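Local coordinates for protein putative fimbrium tip subunit Fim1F (Parabacteroides distasonis, PDB 3R4R) that is a putative component of the tip of fimbriae, the cell-surface filaments that mediate cell adhesion and biofilm formation, at residues V51-K54 with D55-I59; N110-P113 with F114-L117; E173-G176 with V177-K180; L282-V285 with E286-E289. All coordinates share one frame; numbering follows the deposited sequence.

Contact 1: V51-K54 with D55-I59; sequences VFDK and DGKRI
V51 and F52 run antiparallel alongside R58 and I59, the end-to-end directions of V51-K54 and D55-I59 lying 154° apart. I59 N donates to V51 O at 2.8 Å, and D53 N donates to K57 O at 3.0 Å. Between these bonds F52 and R58 form an antiparallel non-hydrogen-bonded pair. The link is a type I turn from D53 to G56, closed by G56 N on D53 O; G56 has positive phi (83°) and, with K57, faces D53 in the pattern of a G1 bulge. This turn ends the hairpin of strands 46-52 and 58-65. D53 fastens it a second time: its CG sits between backbone N and carbonyl carbon (chi1 60°), which folds the carboxylate over the turn. There OD1 takes K57 N at 2.9 Å, met from above the carboxylate plane, and, weakly, D55 N at 3.1 Å in an Asx turn. D53 OD2 is 4.3 Å from D55 OD2, a close approach of like charges. On the face of F52 and R58, ring atom F52 CE1 lies 3.7 Å from R58 CB, while the guanidinium continues to D115 O and Y127 OH. The aromatic ring also meets Y120 edge-to-face. On the other face the V51 and I59 side chains cross, with V51 CG1 3.8 Å from I59 CG1, and both residues pack on V98 of strand 96-104.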
ATOM      1  N   VAL A  51     -18.739   0.474   5.628  1.00 38.81           N
ATOM      2  CA  VAL A  51     -19.428   1.730   5.966  1.00 42.00           C
ATOM      3  C   VAL A  51     -19.736   1.702   7.474  1.00 47.17           C
ATOM      4  O   VAL A  51     -20.297   0.722   7.975  1.00 47.26           O
ATOM      5  CB  VAL A  51     -20.707   1.987   5.104  1.00 47.98           C
ATOM      6  CG1 VAL A  51     -21.429   3.257   5.536  1.00 50.16           C
ATOM      7  CG2 VAL A  51     -20.368   2.054   3.614  1.00 47.12           C
ATOM      8  N   PHE A  52     -19.353   2.776   8.182  1.00 45.07           N
ATOM      9  CA  PHE A  52     -19.510   2.890   9.633  1.00 45.87           C
ATOM     10  C   PHE A  52     -20.321   4.091  10.035  1.00 52.75           C
ATOM     11  O   PHE A  52     -20.217   5.128   9.377  1.00 52.76           O
ATOM     12  CB  PHE A  52     -18.133   3.005  10.326  1.00 45.90           C
ATOM     13  CG  PHE A  52     -17.143   1.926  10.001  1.00 44.99           C
ATOM     14  CD1 PHE A  52     -17.070   0.772  10.774  1.00 46.28           C
ATOM     15  CD2 PHE A  52     -16.242   2.078   8.948  1.00 46.68           C
ATOM     16  CE1 PHE A  52     -16.145  -0.228  10.476  1.00 45.14           C
ATOM     17  CE2 PHE A  52     -15.313   1.081   8.652  1.00 47.21           C
ATOM     18  CZ  PHE A  52     -15.270  -0.066   9.417  1.00 44.37           C
ATOM     19  N   ASP A  53     -21.021   4.001  11.190  1.00 52.22           N
ATOM     20  CA  ASP A  53     -21.759   5.145  11.732  1.00 56.30           C
ATOM     21  C   ASP A  53     -20.784   6.054  12.538  1.00 62.63           C
ATOM     22  O   ASP A  53     -19.581   5.778  12.579  1.00 60.41           O
ATOM     23  CB  ASP A  53     -22.972   4.699  12.592  1.00 59.31           C
ATOM     24  CG  ASP A  53     -22.726   3.826  13.820  1.00 65.52           C
ATOM     25  OD1 ASP A  53     -21.590   3.823  14.336  1.00 62.75           O
ATOM     26  OD2 ASP A  53     -23.702   3.244  14.334  1.00 73.23           O
ATOM     27  N   LYS A  54     -21.305   7.119  13.177  1.00 63.79           N
ATOM     28  CA  LYS A  54     -20.511   8.066  13.959  1.00 65.31           C
ATOM     29  C   LYS A  54     -19.801   7.376  15.157  1.00 68.33           C
ATOM     30  O   LYS A  54     -18.725   7.824  15.551  1.00 69.28           O
ATOM     31  CB  LYS A  54     -21.391   9.231  14.480  1.00 71.33           C
ATOM     32  CG  LYS A  54     -22.506   8.881  15.459  1.00 83.17           C
ATOM     33  CD  LYS A  54     -23.127  10.153  16.039  1.00 94.30           C
ATOM     34  CE  LYS A  54     -24.155   9.901  17.118  1.00100.28           C
ATOM     35  NZ  LYS A  54     -24.695  11.180  17.670  1.00108.00           N
ATOM     36  N   ASP A  55     -20.387   6.290  15.702  1.00 62.41           N
ATOM     37  CA  ASP A  55     -19.888   5.559  16.869  1.00 61.02           C
ATOM     38  C   ASP A  55     -18.853   4.457  16.487  1.00 61.74           C
ATOM     39  O   ASP A  55     -18.333   3.785  17.391  1.00 61.51           O
ATOM     40  CB  ASP A  55     -21.087   4.918  17.604  1.00 63.52           C
ATOM     41  CG  ASP A  55     -22.209   5.891  17.982  1.00 72.56           C
ATOM     42  OD1 ASP A  55     -21.907   7.076  18.245  1.00 74.58           O
ATOM     43  OD2 ASP A  55     -23.384   5.450  18.050  1.00 77.64           O
ATOM     44  N   GLY A  56     -18.545   4.315  15.182  1.00 54.47           N
ATOM     45  CA  GLY A  56     -17.612   3.318  14.654  1.00 50.35           C
ATOM     46  C   GLY A  56     -18.188   1.921  14.431  1.00 51.55           C
ATOM     47  O   GLY A  56     -17.448   0.946  14.245  1.00 49.83           O
ATOM     48  N   LYS A  57     -19.505   1.805  14.435  1.00 47.38           N
ATOM     49  CA  LYS A  57     -20.167   0.517  14.253  1.00 46.34           C
ATOM     50  C   LYS A  57     -20.349   0.275  12.757  1.00 50.31           C
ATOM     51  O   LYS A  57     -20.883   1.147  12.059  1.00 51.06           O
ATOM     52  CB  LYS A  57     -21.519   0.493  15.023  1.00 47.76           C
ATOM     53  CG  LYS A  57     -22.238  -0.844  15.021  1.00 53.59           C
ATOM     54  CD  LYS A  57     -23.558  -0.743  15.792  1.00 72.69           C
ATOM     55  CE  LYS A  57     -24.331  -2.043  15.831  1.00 89.83           C
ATOM     56  NZ  LYS A  57     -25.590  -1.925  16.623  1.00 97.33           N
ATOM     57  N   ARG A  58     -19.911  -0.890  12.258  1.00 45.53           N
ATOM     58  CA  ARG A  58     -20.060  -1.169  10.838  1.00 44.54           C
ATOM     59  C   ARG A  58     -21.524  -1.441  10.556  1.00 50.80           C
ATOM     60  O   ARG A  58     -22.125  -2.283  11.219  1.00 50.92           O
ATOM     61  CB  ARG A  58     -19.160  -2.329  10.371  1.00 42.28           C
ATOM     62  CG  ARG A  58     -19.071  -2.431   8.836  1.00 44.16           C
ATOM     63  CD  ARG A  58     -18.250  -3.611   8.388  1.00 48.22           C
ATOM     64  NE  ARG A  58     -18.824  -4.891   8.823  1.00 48.60           N
ATOM     65  CZ  ARG A  58     -18.222  -6.066   8.668  1.00 56.18           C
ATOM     66  NH1 ARG A  58     -17.001  -6.132   8.151  1.00 44.85           N
ATOM     67  NH2 ARG A  58     -18.807  -7.177   9.096  1.00 44.30           N
ATOM     68  N   ILE A  59     -22.107  -0.669   9.616  1.00 48.74           N
ATOM     69  CA  ILE A  59     -23.515  -0.801   9.237  1.00 49.54           C
ATOM     70  C   ILE A  59     -23.610  -1.564   7.896  1.00 54.40           C
ATOM     71  O   ILE A  59     -24.601  -2.237   7.660  1.00 55.94           O
ATOM     72  CB  ILE A  59     -24.257   0.572   9.166  1.00 53.92           C
ATOM     73  CG1 ILE A  59     -23.673   1.513   8.064  1.00 53.47           C
ATOM     74  CG2 ILE A  59     -24.316   1.257  10.558  1.00 53.68           C
ATOM     75  CD1 ILE A  59     -24.508   2.744   7.716  1.00 61.27           C
TER

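Contact 2: N110-P113 with F114-L117; sequences NNSP and FDNL
S112 and D115 meet side chain to side chain inside a pair of overlapping type I beta turns, S112 to D115 and F114 to L117, in the long loop that follows strand 96-104. The first turn has a weak backbone bond from D115 N to S112 O, and much of its hold comes from the aspartate. From CB, which lies alongside S112 O, the D115 side chain bends back across the turn. Its CG comes within 3.3 Å of that same carbonyl oxygen, and the two carboxylate oxygens then part. OD1 of D115 accepts a short bond from S112 OG, 2.7 Å long, with the hydroxyl standing above the carboxylate plane. OD2 of D115 reaches further back, 3.2 Å from N111 CB. S112 N points mainly at D115 OD2 (166°), with a second, more bent bond to D115 OD1; both are weak. N63 ND2 also donates to OD1, tying the turn to strand 58-65.

The serine hydroxyl is engaged twice, because it accepts F114 N at 3.1 Å while it donates to the carboxylate. The bond from F114 N to S112 OG makes an ST turn within the beta turn. S112 OG owes this place to a chi1 of 85°, which holds it between its own N and carbonyl carbon. The F114 ring, buried against H48 and Y127, is topped by the proline: P113 CG stands over one face, offset toward the rim, 3.7 Å from F114 CZ.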
ATOM      1  N   ASN A 110     -13.881 -15.866  -2.277  1.00 48.47           N
ATOM      2  CA  ASN A 110     -15.313 -15.538  -2.177  1.00 48.97           C
ATOM      3  C   ASN A 110     -15.668 -14.554  -1.043  1.00 49.28           C
ATOM      4  O   ASN A 110     -16.825 -14.136  -0.911  1.00 49.56           O
ATOM      5  CB  ASN A 110     -16.116 -16.845  -1.903  1.00 55.79           C
ATOM      6  CG  ASN A 110     -15.735 -18.050  -2.725  1.00 74.33           C
ATOM      7  OD1 ASN A 110     -15.399 -19.104  -2.163  1.00 61.72           O
ATOM      8  ND2 ASN A 110     -15.691 -17.904  -4.058  1.00 68.66           N
ATOM      9  N   ASN A 111     -14.714 -14.244  -0.187  1.00 43.57           N
ATOM     10  CA  ASN A 111     -14.954 -13.388   0.974  1.00 41.79           C
ATOM     11  C   ASN A 111     -13.688 -12.622   1.323  1.00 41.15           C
ATOM     12  O   ASN A 111     -12.697 -12.772   0.621  1.00 40.79           O
ATOM     13  CB  ASN A 111     -15.445 -14.245   2.193  1.00 41.62           C
ATOM     14  CG  ASN A 111     -14.466 -15.239   2.826  1.00 59.81           C
ATOM     15  OD1 ASN A 111     -13.403 -15.569   2.300  1.00 55.39           O
ATOM     16  ND2 ASN A 111     -14.823 -15.760   3.990  1.00 48.71           N
ATOM     17  N   SER A 112     -13.693 -11.823   2.414  1.00 35.58           N
ATOM     18  CA  SER A 112     -12.470 -11.129   2.820  1.00 33.62           C
ATOM     19  C   SER A 112     -12.083 -11.521   4.249  1.00 40.02           C
ATOM     20  O   SER A 112     -12.948 -11.928   5.034  1.00 41.25           O
ATOM     21  CB  SER A 112     -12.620  -9.615   2.718  1.00 34.74           C
ATOM     22  OG  SER A 112     -13.206  -9.050   3.880  1.00 39.06           O
ATOM     23  N   PRO A 113     -10.800 -11.330   4.646  1.00 35.58           N
ATOM     24  CA  PRO A 113     -10.431 -11.589   6.054  1.00 36.28           C
ATOM     25  C   PRO A 113     -11.018 -10.544   7.060  1.00 39.89           C
ATOM     26  O   PRO A 113     -10.800 -10.682   8.258  1.00 41.99           O
ATOM     27  CB  PRO A 113      -8.890 -11.497   6.023  1.00 36.79           C
ATOM     28  CG  PRO A 113      -8.562 -10.704   4.859  1.00 37.74           C
ATOM     29  CD  PRO A 113      -9.634 -10.896   3.851  1.00 33.34           C
ATOM     30  N   PHE A 114     -11.789  -9.533   6.588  1.00 34.80           N
ATOM     31  CA  PHE A 114     -12.328  -8.437   7.413  1.00 32.49           C
ATOM     32  C   PHE A 114     -13.830  -8.568   7.674  1.00 36.38           C
ATOM     33  O   PHE A 114     -14.416  -7.714   8.368  1.00 36.31           O
ATOM     34  CB  PHE A 114     -12.068  -7.101   6.689  1.00 31.94           C
ATOM     35  CG  PHE A 114     -10.731  -7.042   5.976  1.00 30.33           C
ATOM     36  CD1 PHE A 114      -9.551  -6.893   6.686  1.00 30.97           C
ATOM     37  CD2 PHE A 114     -10.658  -7.123   4.595  1.00 32.02           C
ATOM     38  CE1 PHE A 114      -8.319  -6.903   6.036  1.00 29.99           C
ATOM     39  CE2 PHE A 114      -9.421  -7.121   3.942  1.00 31.35           C
ATOM     40  CZ  PHE A 114      -8.262  -7.010   4.674  1.00 27.96           C
ATOM     41  N   ASP A 115     -14.455  -9.628   7.122  1.00 31.68           N
ATOM     42  CA  ASP A 115     -15.894  -9.865   7.190  1.00 33.82           C
ATOM     43  C   ASP A 115     -16.447  -9.997   8.621  1.00 39.50           C
ATOM     44  O   ASP A 115     -17.610  -9.637   8.830  1.00 40.83           O
ATOM     45  CB  ASP A 115     -16.264 -11.144   6.434  1.00 36.40           C
ATOM     46  CG  ASP A 115     -16.123 -11.046   4.941  1.00 40.07           C
ATOM     47  OD1 ASP A 115     -15.712  -9.982   4.454  1.00 41.72           O
ATOM     48  OD2 ASP A 115     -16.477 -12.009   4.255  1.00 47.86           O
ATOM     49  N   ASN A 116     -15.657 -10.479   9.572  1.00 35.95           N
ATOM     50  CA  ASN A 116     -16.112 -10.658  10.948  1.00 37.92           C
ATOM     51  C   ASN A 116     -15.765  -9.442  11.830  1.00 40.74           C
ATOM     52  O   ASN A 116     -16.008  -9.497  13.037  1.00 40.66           O
ATOM     53  CB  ASN A 116     -15.499 -11.938  11.559  1.00 41.15           C
ATOM     54  CG  ASN A 116     -13.988 -12.001  11.470  1.00 67.15           C
ATOM     55  OD1 ASN A 116     -13.347 -11.464  10.539  1.00 55.70           O
ATOM     56  ND2 ASN A 116     -13.392 -12.740  12.398  1.00 58.78           N
ATOM     57  N   LEU A 117     -15.202  -8.362  11.253  1.00 36.85           N
ATOM     58  CA  LEU A 117     -14.823  -7.146  12.002  1.00 36.30           C
ATOM     59  C   LEU A 117     -16.062  -6.238  12.097  1.00 43.28           C
ATOM     60  O   LEU A 117     -16.525  -5.694  11.103  1.00 42.27           O
ATOM     61  CB  LEU A 117     -13.618  -6.446  11.343  1.00 34.12           C
ATOM     62  CG  LEU A 117     -12.364  -7.304  11.117  1.00 36.41           C
ATOM     63  CD1 LEU A 117     -11.289  -6.499  10.425  1.00 35.42           C
ATOM     64  CD2 LEU A 117     -11.824  -7.887  12.433  1.00 37.59           C
TER

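Contact 3: E173-G176 with V177-K180; sequences EYTG and VYKK
V177 and Y178 touch Y174, T175 and G176 across a kink in strand 161-179, the long strand that enters the transthyretin-like C-terminal domain. The short axes of 173-176 and 177-179 differ in direction by 34°, and the bend falls at G176, whose phi is positive (102°). The glycine backbone is caught between two tyrosines that approach from opposite sides of the chain. On one side, G176 N rests over the centre of the Y174 ring, 3.6 Å above its plane. That ring ends beside V177, where Y174 OH lies 3.6 Å from V177 CG2; the same hydroxyl is hydrogen-bonded to F189 O. V177 is buried, its methyl groups packing further on I278 and W280 of strand 278-284.

Y178 takes the other side. With CG beside its own backbone N (chi1 -62°), the ring swings back along the strand instead of outward, so that CE1 of Y178 comes to 4.0 Å from G176 C. The aromatic side chain also touches K270 of strand 266-273, while T175 OG1 is bonded to I269 O of that strand. At the far end of the ring, Y178 OH sits 3.0 Å from T175 O.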
ATOM      1  N   GLU A 173      13.724   0.027  -5.791  1.00 38.15           N
ATOM      2  CA  GLU A 173      14.458  -0.358  -6.995  1.00 37.07           C
ATOM      3  C   GLU A 173      15.983  -0.250  -6.765  1.00 41.92           C
ATOM      4  O   GLU A 173      16.479   0.839  -6.511  1.00 42.72           O
ATOM      5  CB  GLU A 173      14.036   0.511  -8.199  1.00 38.50           C
ATOM      6  CG  GLU A 173      14.736   0.105  -9.502  1.00 48.03           C
ATOM      7  CD  GLU A 173      14.494   0.928 -10.757  1.00 68.57           C
ATOM      8  OE1 GLU A 173      13.937   2.046 -10.653  1.00 64.66           O
ATOM      9  OE2 GLU A 173      14.912   0.471 -11.847  1.00 67.24           O
ATOM     10  N   TYR A 174      16.717  -1.365  -6.834  1.00 40.14           N
ATOM     11  CA  TYR A 174      18.186  -1.334  -6.782  1.00 43.08           C
ATOM     12  C   TYR A 174      18.670  -1.048  -8.200  1.00 45.56           C
ATOM     13  O   TYR A 174      18.344  -1.812  -9.109  1.00 43.83           O
ATOM     14  CB  TYR A 174      18.788  -2.624  -6.188  1.00 45.63           C
ATOM     15  CG  TYR A 174      20.274  -2.792  -6.448  1.00 50.09           C
ATOM     16  CD1 TYR A 174      21.215  -2.053  -5.736  1.00 55.10           C
ATOM     17  CD2 TYR A 174      20.740  -3.732  -7.359  1.00 50.81           C
ATOM     18  CE1 TYR A 174      22.583  -2.224  -5.949  1.00 59.65           C
ATOM     19  CE2 TYR A 174      22.105  -3.908  -7.586  1.00 54.16           C
ATOM     20  CZ  TYR A 174      23.025  -3.155  -6.875  1.00 64.90           C
ATOM     21  OH  TYR A 174      24.369  -3.319  -7.105  1.00 67.47           O
ATOM     22  N   THR A 175      19.379   0.078  -8.406  1.00 44.08           N
ATOM     23  CA  THR A 175      19.771   0.513  -9.750  1.00 44.91           C
ATOM     24  C   THR A 175      21.277   0.272 -10.049  1.00 53.26           C
ATOM     25  O   THR A 175      21.737   0.675 -11.116  1.00 54.38           O
ATOM     26  CB  THR A 175      19.442   2.001  -9.947  1.00 52.53           C
ATOM     27  OG1 THR A 175      20.091   2.792  -8.941  1.00 59.65           O
ATOM     28  CG2 THR A 175      17.943   2.263  -9.940  1.00 43.98           C
ATOM     29  N   GLY A 176      21.989  -0.457  -9.185  1.00 50.04           N
ATOM     30  CA  GLY A 176      23.380  -0.815  -9.430  1.00 50.46           C
ATOM     31  C   GLY A 176      24.409  -0.012  -8.681  1.00 58.95           C
ATOM     32  O   GLY A 176      24.073   0.738  -7.758  1.00 58.74           O
ATOM     33  N   VAL A 177      25.692  -0.194  -9.092  1.00 58.75           N
ATOM     34  CA  VAL A 177      26.896   0.458  -8.587  1.00 61.38           C
ATOM     35  C   VAL A 177      27.517   1.227  -9.775  1.00 66.94           C
ATOM     36  O   VAL A 177      27.633   0.686 -10.887  1.00 66.94           O
ATOM     37  CB  VAL A 177      27.883  -0.544  -7.907  1.00 65.86           C
ATOM     38  CG1 VAL A 177      29.208   0.125  -7.534  1.00 68.78           C
ATOM     39  CG2 VAL A 177      27.246  -1.181  -6.678  1.00 64.45           C
ATOM     40  N   TYR A 178      27.863   2.508  -9.521  1.00 63.48           N
ATOM     41  CA  TYR A 178      28.384   3.452 -10.500  1.00 64.74           C
ATOM     42  C   TYR A 178      29.748   3.999 -10.086  1.00 72.06           C
ATOM     43  O   TYR A 178      30.102   3.947  -8.911  1.00 72.25           O
ATOM     44  CB  TYR A 178      27.392   4.613 -10.672  1.00 64.82           C
ATOM     45  CG  TYR A 178      26.040   4.200 -11.204  1.00 63.38           C
ATOM     46  CD1 TYR A 178      25.082   3.644 -10.366  1.00 62.75           C
ATOM     47  CD2 TYR A 178      25.681   4.456 -12.521  1.00 64.40           C
ATOM     48  CE1 TYR A 178      23.828   3.281 -10.843  1.00 58.48           C
ATOM     49  CE2 TYR A 178      24.428   4.102 -13.011  1.00 63.14           C
ATOM     50  CZ  TYR A 178      23.502   3.520 -12.165  1.00 67.88           C
ATOM     51  OH  TYR A 178      22.262   3.172 -12.638  1.00 69.94           O
ATOM     52  N   LYS A 179      30.528   4.502 -11.054  1.00 72.21           N
ATOM     53  CA  LYS A 179      31.826   5.091 -10.738  1.00 76.84           C
ATOM     54  C   LYS A 179      31.570   6.523 -10.261  1.00 85.12           C
ATOM     55  O   LYS A 179      30.988   7.315 -11.004  1.00 84.21           O
ATOM     56  CB  LYS A 179      32.788   5.012 -11.927  1.00 79.62           C
ATOM     57  N   LYS A 180      31.921   6.817  -8.987  1.00 85.68           N
ATOM     58  CA  LYS A 180      31.759   8.105  -8.281  1.00 89.02           C
ATOM     59  C   LYS A 180      32.298   9.299  -9.083  1.00100.11           C
ATOM     60  O   LYS A 180      31.778  10.400  -8.963  1.00100.52           O
ATOM     61  CB  LYS A 180      32.533   8.023  -6.950  1.00 94.25           C
ATOM     62  CG  LYS A 180      32.251   9.092  -5.909  1.00108.40           C
ATOM     63  CD  LYS A 180      33.412   9.129  -4.912  1.00119.15           C
ATOM     64  CE  LYS A 180      32.994   9.358  -3.490  1.00125.46           C
ATOM     65  NZ  LYS A 180      32.255   8.176  -2.968  1.00127.65           N
TER

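Contact 4: L282-V285 with E286-E289; sequences LENV and EDKE
A G1 beta bulge closes the turn between strands 278-284 and 289-291: K288 and E289 both face N284. The first bulge residue, K288, has left-handed backbone angles (57°, 61°). N284 and E289 form an antiparallel hydrogen-bonded pair, with N284 N donating to E289 O at 2.8 Å and E289 N returning a longer bond to N284 O. That same carbonyl oxygen takes a weak second bond from K288 N at 2.9 Å, and K288 N lies as well within weak bonding range of V285 O. The strand edge is touched once more by E289 O, which meets E283 CA in a CA-H...O contact at 3.3 Å.

The side chain of N284 fills the bend. Its CG is anti to the backbone N (chi1 -170°), which turns the amide in over residues 286 and 287. OD1 of N284 accepts a long, weak bond from D287 N, and the amide is inclined only moderately to the D287 carboxylate, with D287 OD2 3.1 Å from OD1 without bonding to it. E286 bends at chi2 and comes from the other direction, its carboxylate steeply turned against the amide, so that E286 OE2 stops 2.7 Å from N284 OD1. Y266 N is hydrogen-bonded to E286 OE2, and N284 ND2 has a weak bond to N265 OD1. An oxygen-oxygen approach this short between an amide and a carboxylate is consistent with an acid group that holds a proton; the negative charge of D287 may favour this, while the bond from Y266 N would act against it.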
ATOM      1  N   LEU A 282      20.244   6.639  -1.023  1.00 67.30           N
ATOM      2  CA  LEU A 282      18.844   6.262  -0.986  1.00 63.64           C
ATOM      3  C   LEU A 282      18.026   7.445  -1.478  1.00 65.39           C
ATOM      4  O   LEU A 282      18.060   8.515  -0.864  1.00 67.38           O
ATOM      5  CB  LEU A 282      18.423   5.794   0.423  1.00 63.62           C
ATOM      6  CG  LEU A 282      16.988   5.308   0.580  1.00 65.26           C
ATOM      7  CD1 LEU A 282      16.630   4.209  -0.446  1.00 62.57           C
ATOM      8  CD2 LEU A 282      16.746   4.833   1.984  1.00 68.64           C
ATOM      9  N   GLU A 283      17.331   7.259  -2.609  1.00 58.31           N
ATOM     10  CA  GLU A 283      16.524   8.310  -3.227  1.00 58.49           C
ATOM     11  C   GLU A 283      15.015   8.075  -3.001  1.00 60.66           C
ATOM     12  O   GLU A 283      14.531   6.964  -3.156  1.00 56.58           O
ATOM     13  CB  GLU A 283      16.808   8.405  -4.753  1.00 59.03           C
ATOM     14  CG  GLU A 283      16.002   9.483  -5.481  1.00 66.13           C
ATOM     15  CD  GLU A 283      16.041   9.527  -6.999  1.00 82.81           C
ATOM     16  OE1 GLU A 283      16.864   8.806  -7.606  1.00 76.54           O
ATOM     17  OE2 GLU A 283      15.244  10.296  -7.585  1.00 68.32           O
ATOM     18  N   ASN A 284      14.292   9.142  -2.656  1.00 58.80           N
ATOM     19  CA  ASN A 284      12.850   9.124  -2.591  1.00 57.58           C
ATOM     20  C   ASN A 284      12.423   9.794  -3.889  1.00 63.96           C
ATOM     21  O   ASN A 284      12.515  11.013  -4.024  1.00 68.19           O
ATOM     22  CB  ASN A 284      12.303   9.761  -1.292  1.00 52.90           C
ATOM     23  CG  ASN A 284      10.823   9.543  -1.104  1.00 66.10           C
ATOM     24  OD1 ASN A 284      10.011   9.791  -1.995  1.00 63.57           O
ATOM     25  ND2 ASN A 284      10.423   9.170   0.100  1.00 59.33           N
ATOM     26  N   VAL A 285      12.034   8.990  -4.859  1.00 58.30           N
ATOM     27  CA  VAL A 285      11.760   9.392  -6.242  1.00 58.79           C
ATOM     28  C   VAL A 285      10.637  10.465  -6.332  1.00 66.71           C
ATOM     29  O   VAL A 285      10.855  11.483  -6.989  1.00 68.63           O
ATOM     30  CB  VAL A 285      11.395   8.162  -7.126  1.00 57.48           C
ATOM     31  CG1 VAL A 285      11.190   8.574  -8.586  1.00 57.19           C
ATOM     32  CG2 VAL A 285      12.499   7.117  -7.039  1.00 55.66           C
ATOM     33  N   GLU A 286       9.457  10.232  -5.744  1.00 64.39           N
ATOM     34  CA  GLU A 286       8.376  11.213  -5.882  1.00 66.14           C
ATOM     35  C   GLU A 286       8.725  12.536  -5.171  1.00 71.94           C
ATOM     36  O   GLU A 286       8.334  13.589  -5.667  1.00 74.68           O
ATOM     37  CB  GLU A 286       7.013  10.699  -5.377  1.00 65.86           C
ATOM     38  CG  GLU A 286       6.977  10.032  -4.005  1.00 80.60           C
ATOM     39  CD  GLU A 286       7.364   8.562  -4.001  1.00 95.91           C
ATOM     40  OE1 GLU A 286       6.498   7.726  -4.351  1.00111.36           O
ATOM     41  OE2 GLU A 286       8.520   8.244  -3.636  1.00 59.81           O
ATOM     42  N   ASP A 287       9.469  12.496  -4.060  1.00 67.72           N
ATOM     43  CA  ASP A 287       9.810  13.719  -3.335  1.00 71.15           C
ATOM     44  C   ASP A 287      11.010  14.442  -3.928  1.00 76.83           C
ATOM     45  O   ASP A 287      11.200  15.624  -3.629  1.00 80.19           O
ATOM     46  CB  ASP A 287      10.110  13.397  -1.866  1.00 72.90           C
ATOM     47  CG  ASP A 287       8.918  12.878  -1.097  1.00 73.07           C
ATOM     48  OD1 ASP A 287       7.779  13.311  -1.400  1.00 74.03           O
ATOM     49  OD2 ASP A 287       9.130  12.105  -0.140  1.00 72.21           O
ATOM     50  N   LYS A 288      11.803  13.741  -4.768  1.00 71.67           N
ATOM     51  CA  LYS A 288      13.047  14.204  -5.393  1.00 73.63           C
ATOM     52  C   LYS A 288      14.012  14.645  -4.267  1.00 78.37           C
ATOM     53  O   LYS A 288      14.411  15.808  -4.159  1.00 81.42           O
ATOM     54  CB  LYS A 288      12.833  15.304  -6.463  1.00 79.36           C
ATOM     55  CG  LYS A 288      12.169  14.754  -7.728  1.00 95.07           C
ATOM     56  CD  LYS A 288      12.118  15.749  -8.886  1.00109.46           C
ATOM     57  CE  LYS A 288      11.611  15.071 -10.141  1.00123.75           C
ATOM     58  NZ  LYS A 288      11.625  15.979 -11.319  1.00136.74           N
ATOM     59  N   GLU A 289      14.348  13.666  -3.415  1.00 71.95           N
ATOM     60  CA  GLU A 289      15.265  13.785  -2.285  1.00 73.84           C
ATOM     61  C   GLU A 289      16.186  12.566  -2.229  1.00 76.28           C
ATOM     62  O   GLU A 289      15.784  11.459  -2.592  1.00 72.09           O
ATOM     63  CB  GLU A 289      14.507  13.949  -0.961  1.00 75.57           C
ATOM     64  CG  GLU A 289      13.665  15.206  -0.870  1.00 86.24           C
ATOM     65  CD  GLU A 289      12.976  15.428   0.460  1.00103.64           C
ATOM     66  OE1 GLU A 289      13.320  14.729   1.441  1.00 95.66           O
ATOM     67  OE2 GLU A 289      12.119  16.338   0.529  1.00 98.73           O
TER

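How the contacts relate
From the N terminus the four contacts follow one another in series; none nests in or crosses another. Contact 1 closes the hairpin of strands 46-52 and 58-65, and contact 2 folds up the loop after strand 96-104. These two touch: the guanidinium of R58 grips the second turn, joining hairpin and loop although their centres are about 16 Å apart. Contact 3 bends strand 161-179, and contact 4 closes the turn after strand 278-284. Strand 266-273 lies between the strands of contacts 3 and 4 and pairs with both; nearest atoms of the two contacts are about 6 Å apart. Contacts 1 and 2 lie opposite contacts 3 and 4 across the chain's centre.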